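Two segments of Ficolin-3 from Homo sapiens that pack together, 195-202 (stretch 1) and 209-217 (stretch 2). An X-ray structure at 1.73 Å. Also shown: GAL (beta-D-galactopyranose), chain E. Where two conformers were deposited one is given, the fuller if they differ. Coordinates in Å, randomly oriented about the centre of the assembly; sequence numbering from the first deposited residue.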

ATOM      1  N   ALA A 195     -23.512 -15.986  -1.396  1.00 35.32           N
ATOM      2  CA  ALA A 195     -23.608 -14.887  -2.350  1.00 35.99           C
ATOM      3  C   ALA A 195     -23.064 -15.250  -3.735  1.00 35.71           C
ATOM      4  O   ALA A 195     -23.142 -14.449  -4.672  1.00 35.67           O
ATOM      5  CB  ALA A 195     -22.895 -13.646  -1.800  1.00 35.67           C
ATOM      6  N   ALA A 196     -22.544 -16.467  -3.859  1.00 36.03           N
ATOM      7  CA  ALA A 196     -21.927 -16.935  -5.099  1.00 35.76           C
ATOM      8  C   ALA A 196     -22.848 -16.904  -6.317  1.00 36.42           C
ATOM      9  O   ALA A 196     -24.058 -17.144  -6.231  1.00 36.43           O
ATOM     10  CB  ALA A 196     -21.331 -18.314  -4.913  1.00 35.90           C
ATOM     11  N   HIS A 197     -22.247 -16.604  -7.458  1.00 35.86           N
ATOM     12  CA  HIS A 197     -22.970 -16.511  -8.702  1.00 36.24           C
ATOM     13  C   HIS A 197     -22.919 -17.887  -9.360  1.00 35.16           C
ATOM     14  O   HIS A 197     -22.187 -18.758  -8.901  1.00 35.65           O
ATOM     15  CB  HIS A 197     -22.323 -15.422  -9.554  1.00 37.09           C
ATOM     16  CG  HIS A 197     -21.938 -14.212  -8.756  1.00 39.13           C
ATOM     17  ND1 HIS A 197     -22.717 -13.076  -8.700  1.00 40.15           N
ATOM     18  CD2 HIS A 197     -20.887 -13.987  -7.930  1.00 39.81           C
ATOM     19  CE1 HIS A 197     -22.146 -12.191  -7.899  1.00 40.25           C
ATOM     20  NE2 HIS A 197     -21.036 -12.721  -7.418  1.00 40.03           N
ATOM     21  N   LYS A 198     -23.728 -18.086 -10.396  1.00 34.65           N
ATOM     22  CA  LYS A 198     -23.715 -19.320 -11.174  1.00 33.35           C
ATOM     23  C   LYS A 198     -22.287 -19.540 -11.668  1.00 32.08           C
ATOM     24  O   LYS A 198     -21.711 -20.620 -11.513  1.00 32.14           O
ATOM     25  CB  LYS A 198     -24.670 -19.168 -12.364  1.00 34.21           C
ATOM     26  CG  LYS A 198     -25.017 -20.448 -13.123  1.00 35.11           C
ATOM     27  CD  LYS A 198     -25.938 -20.112 -14.299  1.00 36.28           C
ATOM     28  CE  LYS A 198     -26.403 -21.364 -15.041  1.00 36.88           C
ATOM     29  NZ  LYS A 198     -27.259 -21.031 -16.223  1.00 35.99           N
ATOM     30  N   TYR A 199     -21.722 -18.485 -12.245  1.00 30.80           N
ATOM     31  CA  TYR A 199     -20.341 -18.481 -12.710  1.00 29.00           C
ATOM     32  C   TYR A 199     -19.569 -17.435 -11.921  1.00 27.16           C
ATOM     33  O   TYR A 199     -19.922 -16.251 -11.957  1.00 26.67           O
ATOM     34  CB  TYR A 199     -20.297 -18.125 -14.188  1.00 29.91           C
ATOM     35  CG  TYR A 199     -21.194 -18.995 -15.034  1.00 32.26           C
ATOM     36  CD1 TYR A 199     -20.978 -20.360 -15.114  1.00 33.46           C
ATOM     37  CD2 TYR A 199     -22.262 -18.449 -15.748  1.00 33.43           C
ATOM     38  CE1 TYR A 199     -21.796 -21.167 -15.879  1.00 35.34           C
ATOM     39  CE2 TYR A 199     -23.089 -19.251 -16.526  1.00 34.65           C
ATOM     40  CZ  TYR A 199     -22.847 -20.613 -16.584  1.00 35.23           C
ATOM     41  OH  TYR A 199     -23.646 -21.432 -17.349  1.00 35.45           O
ATOM     42  N   GLY A 200     -18.526 -17.868 -11.219  1.00 25.47           N
ATOM     43  CA  GLY A 200     -17.703 -16.948 -10.427  1.00 23.61           C
ATOM     44  C   GLY A 200     -16.214 -17.192 -10.604  1.00 22.14           C
ATOM     45  O   GLY A 200     -15.783 -17.680 -11.645  1.00 21.38           O
ATOM     46  N   ILE A 201     -15.437 -16.868  -9.573  1.00 20.82           N
ATOM     47  CA  ILE A 201     -13.978 -17.041  -9.610  1.00 20.65           C
ATOM     48  C   ILE A 201     -13.692 -18.517  -9.345  1.00 20.09           C
ATOM     49  O   ILE A 201     -13.452 -18.934  -8.207  1.00 20.85           O
ATOM     50  CB  ILE A 201     -13.268 -16.088  -8.612  1.00 20.83           C
ATOM     51  CG1 ILE A 201     -13.619 -14.640  -8.966  1.00 20.70           C
ATOM     52  CG2 ILE A 201     -11.756 -16.307  -8.629  1.00 20.88           C
ATOM     53  CD1 ILE A 201     -13.221 -13.600  -7.919  1.00 19.62           C
ATOM     54  N   ASP A 202     -13.756 -19.294 -10.426  1.00 19.75           N
ATOM     55  CA  ASP A 202     -13.856 -20.756 -10.363  1.00 19.95           C
ATOM     56  C   ASP A 202     -12.626 -21.454 -10.956  1.00 19.96           C
ATOM     57  O   ASP A 202     -12.000 -20.945 -11.888  1.00 18.95           O
ATOM     58  CB  ASP A 202     -15.081 -21.232 -11.145  1.00 20.95           C
ATOM     59  CG  ASP A 202     -16.395 -20.682 -10.602  1.00 22.19           C
ATOM     60  OD1 ASP A 202     -16.433 -20.228  -9.443  1.00 24.34           O
ATOM     61  OD2 ASP A 202     -17.395 -20.709 -11.356  1.00 24.71           O
ATOM     62  N   VAL A 209     -16.984 -25.503 -10.859  1.00 32.10           N
ATOM     63  CA  VAL A 209     -17.788 -24.378 -11.315  1.00 32.47           C
ATOM     64  C   VAL A 209     -18.844 -24.042 -10.267  1.00 32.75           C
ATOM     65  O   VAL A 209     -19.370 -24.937  -9.601  1.00 32.47           O
ATOM     66  CB  VAL A 209     -18.474 -24.695 -12.665  1.00 32.58           C
ATOM     67  CG1 VAL A 209     -19.287 -23.519 -13.148  1.00 33.11           C
ATOM     68  CG2 VAL A 209     -17.433 -25.075 -13.706  1.00 32.53           C
ATOM     69  N   GLY A 210     -19.132 -22.753 -10.105  1.00 32.29           N
ATOM     70  CA  GLY A 210     -20.180 -22.317  -9.184  1.00 32.74           C
ATOM     71  C   GLY A 210     -19.760 -22.325  -7.726  1.00 32.58           C
ATOM     72  O   GLY A 210     -20.561 -22.017  -6.841  1.00 33.71           O
ATOM     73  N   HIS A 211     -18.509 -22.684  -7.469  1.00 31.93           N
ATOM     74  CA  HIS A 211     -17.985 -22.726  -6.107  1.00 31.86           C
ATOM     75  C   HIS A 211     -16.631 -22.004  -5.997  1.00 31.62           C
ATOM     76  O   HIS A 211     -15.560 -22.617  -6.118  1.00 31.57           O
ATOM     77  CB  HIS A 211     -17.911 -24.168  -5.609  1.00 33.11           C
ATOM     78  CG  HIS A 211     -19.177 -24.941  -5.836  1.00 34.05           C
ATOM     79  ND1 HIS A 211     -20.359 -24.642  -5.189  1.00 35.01           N
ATOM     80  CD2 HIS A 211     -19.448 -25.993  -6.645  1.00 35.13           C
ATOM     81  CE1 HIS A 211     -21.302 -25.479  -5.586  1.00 35.30           C
ATOM     82  NE2 HIS A 211     -20.776 -26.308  -6.471  1.00 35.15           N
ATOM     83  N   PRO A 212     -16.688 -20.688  -5.741  1.00 30.52           N
ATOM     84  CA  PRO A 212     -15.579 -19.751  -5.936  1.00 28.83           C
ATOM     85  C   PRO A 212     -14.555 -19.628  -4.809  1.00 27.50           C
ATOM     86  O   PRO A 212     -14.711 -20.203  -3.725  1.00 27.81           O
ATOM     87  CB  PRO A 212     -16.307 -18.421  -6.103  1.00 29.51           C
ATOM     88  CG  PRO A 212     -17.461 -18.552  -5.147  1.00 30.38           C
ATOM     89  CD  PRO A 212     -17.893 -20.005  -5.231  1.00 30.28           C
ATOM     90  N   TYR A 213     -13.511 -18.847  -5.083  1.00 25.27           N
ATOM     91  CA  TYR A 213     -12.421 -18.613  -4.153  1.00 23.59           C
ATOM     92  C   TYR A 213     -12.465 -17.185  -3.604  1.00 23.28           C
ATOM     93  O   TYR A 213     -12.981 -16.278  -4.256  1.00 23.65           O
ATOM     94  CB  TYR A 213     -11.083 -18.851  -4.862  1.00 22.73           C
ATOM     95  CG  TYR A 213     -10.914 -20.293  -5.285  1.00 22.68           C
ATOM     96  CD1 TYR A 213     -10.311 -21.208  -4.439  1.00 22.05           C
ATOM     97  CD2 TYR A 213     -11.401 -20.742  -6.515  1.00 22.36           C
ATOM     98  CE1 TYR A 213     -10.158 -22.543  -4.819  1.00 23.33           C
ATOM     99  CE2 TYR A 213     -11.263 -22.072  -6.898  1.00 22.79           C
ATOM    100  CZ  TYR A 213     -10.645 -22.961  -6.046  1.00 22.55           C
ATOM    101  OH  TYR A 213     -10.507 -24.279  -6.418  1.00 23.21           O
ATOM    102  N   ARG A 214     -11.913 -17.019  -2.407  0.50 23.30           N
ATOM    103  CA  ARG A 214     -11.848 -15.740  -1.700  0.50 23.51           C
ATOM    104  C   ARG A 214     -10.692 -14.869  -2.199  0.50 23.24           C
ATOM    105  O   ARG A 214     -10.825 -13.647  -2.321  0.50 22.80           O
ATOM    106  CB  ARG A 214     -11.699 -16.005  -0.193  0.50 23.99           C
ATOM    107  CG  ARG A 214     -11.376 -14.786   0.659  0.50 25.02           C
ATOM    108  CD  ARG A 214     -11.354 -15.141   2.145  0.50 26.49           C
ATOM    109  NE  ARG A 214     -12.702 -15.284   2.698  0.50 27.82           N
ATOM    110  CZ  ARG A 214     -12.973 -15.841   3.877  0.50 27.55           C
ATOM    111  NH1 ARG A 214     -11.989 -16.314   4.631  0.50 27.29           N
ATOM    112  NH2 ARG A 214     -14.228 -15.927   4.300  0.50 28.22           N
ATOM    113  N   ARG A 215      -9.562 -15.511  -2.480  1.00 22.99           N
ATOM    114  CA  ARG A 215      -8.353 -14.820  -2.932  1.00 23.25           C
ATOM    115  C   ARG A 215      -7.674 -15.606  -4.042  1.00 21.82           C
ATOM    116  O   ARG A 215      -7.540 -16.825  -3.952  1.00 21.36           O
ATOM    117  CB  ARG A 215      -7.363 -14.650  -1.782  1.00 24.06           C
ATOM    118  CG  ARG A 215      -7.916 -13.896  -0.566  1.00 28.50           C
ATOM    119  CD  ARG A 215      -6.911 -13.897   0.581  1.00 32.20           C
ATOM    120  NE  ARG A 215      -5.656 -13.268   0.186  1.00 34.98           N
ATOM    121  CZ  ARG A 215      -5.340 -12.001   0.439  1.00 37.23           C
ATOM    122  NH1 ARG A 215      -6.186 -11.214   1.096  1.00 37.82           N
ATOM    123  NH2 ARG A 215      -4.173 -11.519   0.039  1.00 38.24           N
ATOM    124  N   VAL A 216      -7.228 -14.907  -5.079  1.00 20.75           N
ATOM    125  CA  VAL A 216      -6.518 -15.557  -6.177  1.00 19.86           C
ATOM    126  C   VAL A 216      -5.318 -14.696  -6.549  1.00 17.36           C
ATOM    127  O   VAL A 216      -5.395 -13.478  -6.458  1.00 16.38           O
ATOM    128  CB  VAL A 216      -7.436 -15.663  -7.424  1.00 21.00           C
ATOM    129  CG1 VAL A 216      -6.670 -16.235  -8.609  1.00 23.65           C
ATOM    130  CG2 VAL A 216      -8.681 -16.506  -7.111  1.00 23.29           C
ATOM    131  N   ARG A 217      -4.218 -15.312  -6.971  1.00 16.43           N
ATOM    132  CA  ARG A 217      -3.135 -14.551  -7.613  1.00 15.98           C
ATOM    133  C   ARG A 217      -2.639 -15.337  -8.805  1.00 15.11           C
ATOM    134  O   ARG A 217      -2.651 -16.561  -8.767  1.00 15.83           O
ATOM    135  CB  ARG A 217      -1.956 -14.298  -6.675  1.00 17.70           C
ATOM    136  CG  ARG A 217      -2.282 -13.514  -5.402  1.00 20.08           C
ATOM    137  CD  ARG A 217      -1.007 -12.996  -4.757  1.00 20.68           C
ATOM    138  NE  ARG A 217      -0.088 -14.045  -4.322  1.00 21.77           N
ATOM    139  CZ  ARG A 217       1.134 -13.790  -3.867  1.00 22.11           C
ATOM    140  NH1 ARG A 217       1.553 -12.535  -3.801  1.00 21.10           N
ATOM    141  NH2 ARG A 217       1.934 -14.767  -3.471  1.00 22.97           N
TER
HETATM  142  C1  GAL E1278     -18.571 -24.710 -19.271  1.00 55.78           C
HETATM  143  C2  GAL E1278     -17.897 -24.410 -17.941  1.00 55.66           C
HETATM  144  C3  GAL E1278     -18.876 -23.761 -16.970  1.00 55.38           C
HETATM  145  C4  GAL E1278     -19.787 -22.720 -17.623  1.00 55.54           C
HETATM  146  C5  GAL E1278     -20.231 -23.105 -19.026  1.00 55.31           C
HETATM  147  C6  GAL E1278     -20.950 -21.944 -19.701  1.00 55.09           C
HETATM  148  O1  GAL E1278     -17.638 -25.290 -20.191  1.00 56.09           O
HETATM  149  O2  GAL E1278     -17.394 -25.624 -17.365  0.50 55.56           O
HETATM  150  O3  GAL E1278     -18.127 -23.137 -15.925  0.50 55.20           O
HETATM  151  O4  GAL E1278     -19.115 -21.459 -17.682  0.50 55.74           O
HETATM  152  O5  GAL E1278     -19.075 -23.478 -19.772  1.00 55.62           O
HETATM  153  O6  GAL E1278     -22.134 -22.425 -20.349  1.00 55.78           O

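Apolar packing in this contact centres on Ile-201, whose CA-to-CB bond points toward stretch 2 and which has more of its surface covered across the contact than any other residue here. In an m, t rotamer, it brings CG2 to 3.4 Å from CG2 of Val-216, a tight methyl-to-methyl approach. Val-216 answers from the strand at the end of stretch 2, its own CA-to-CB bond also directed at stretch 1, and the two branched side chains meet through their CG2 methyls. Pro-212 lies alongside, its CA 4.8 Å from the CA of Ile-201. Its ring, puckered C-gamma endo, also receives Ala-196, whose CB lies 3.8 Å from Pro-212 CD. Between these two apolar contacts the chain passes through Gly-200, buried and without a side chain.

The backbone of Ile-201 ties this packing to a polar link. Its carbonyl accepts a hydrogen bond from the next peptide of stretch 2, with Tyr-213 N 3.1 Å from Ile-201 O and an N-H...O angle of 140°, distinctly bent. The same oxygen receives a CA-H...O contact from Pro-212, CA to O 3.2 Å; proline has no amide hydrogen to offer, but its CA hydrogen can still face the carbonyl. The ring of Tyr-213 meets stretch 1 with its edge, near the ring plane, where Ile-201 O and Asp-202 C lie.

Farther out, Asp-202 supplies the side-chain anchor. Its CA-to-CB bond runs sideways, but the carboxylate comes nearer, and OD2 accepts a nearly straight hydrogen bond from Gly-210, N to OD2 3.0 Å at 169°. OD2 also accepts from within its own stretch, Gly-200 N to Asp-202 OD2 being 3.1 Å at 167°. One carboxylate oxygen thus accepts amides from both stretches, bridging Gly-200 and Gly-210. The latter glycine has a phi of 78°, a value that favours glycine, and its CA makes a CA-H...O contact of 3.3 Å with Lys-198 O. An ideal CB there would fall 3.4 Å from the same Lys-198 O. The Lys-198 side chain itself, extended and all t, starts away from stretch 2, leaving the contact to its backbone.

Towards the sugar, Val-209 CG1 sits at the edge of the Tyr-199 ring, 4.1 Å from Tyr-199 CD1. Both residues also touch the beta-D-galactopyranose: Val-209 CG2 is 3.0 Å from GAL O3, and Tyr-199 CE1 is 3.1 Å from GAL C4.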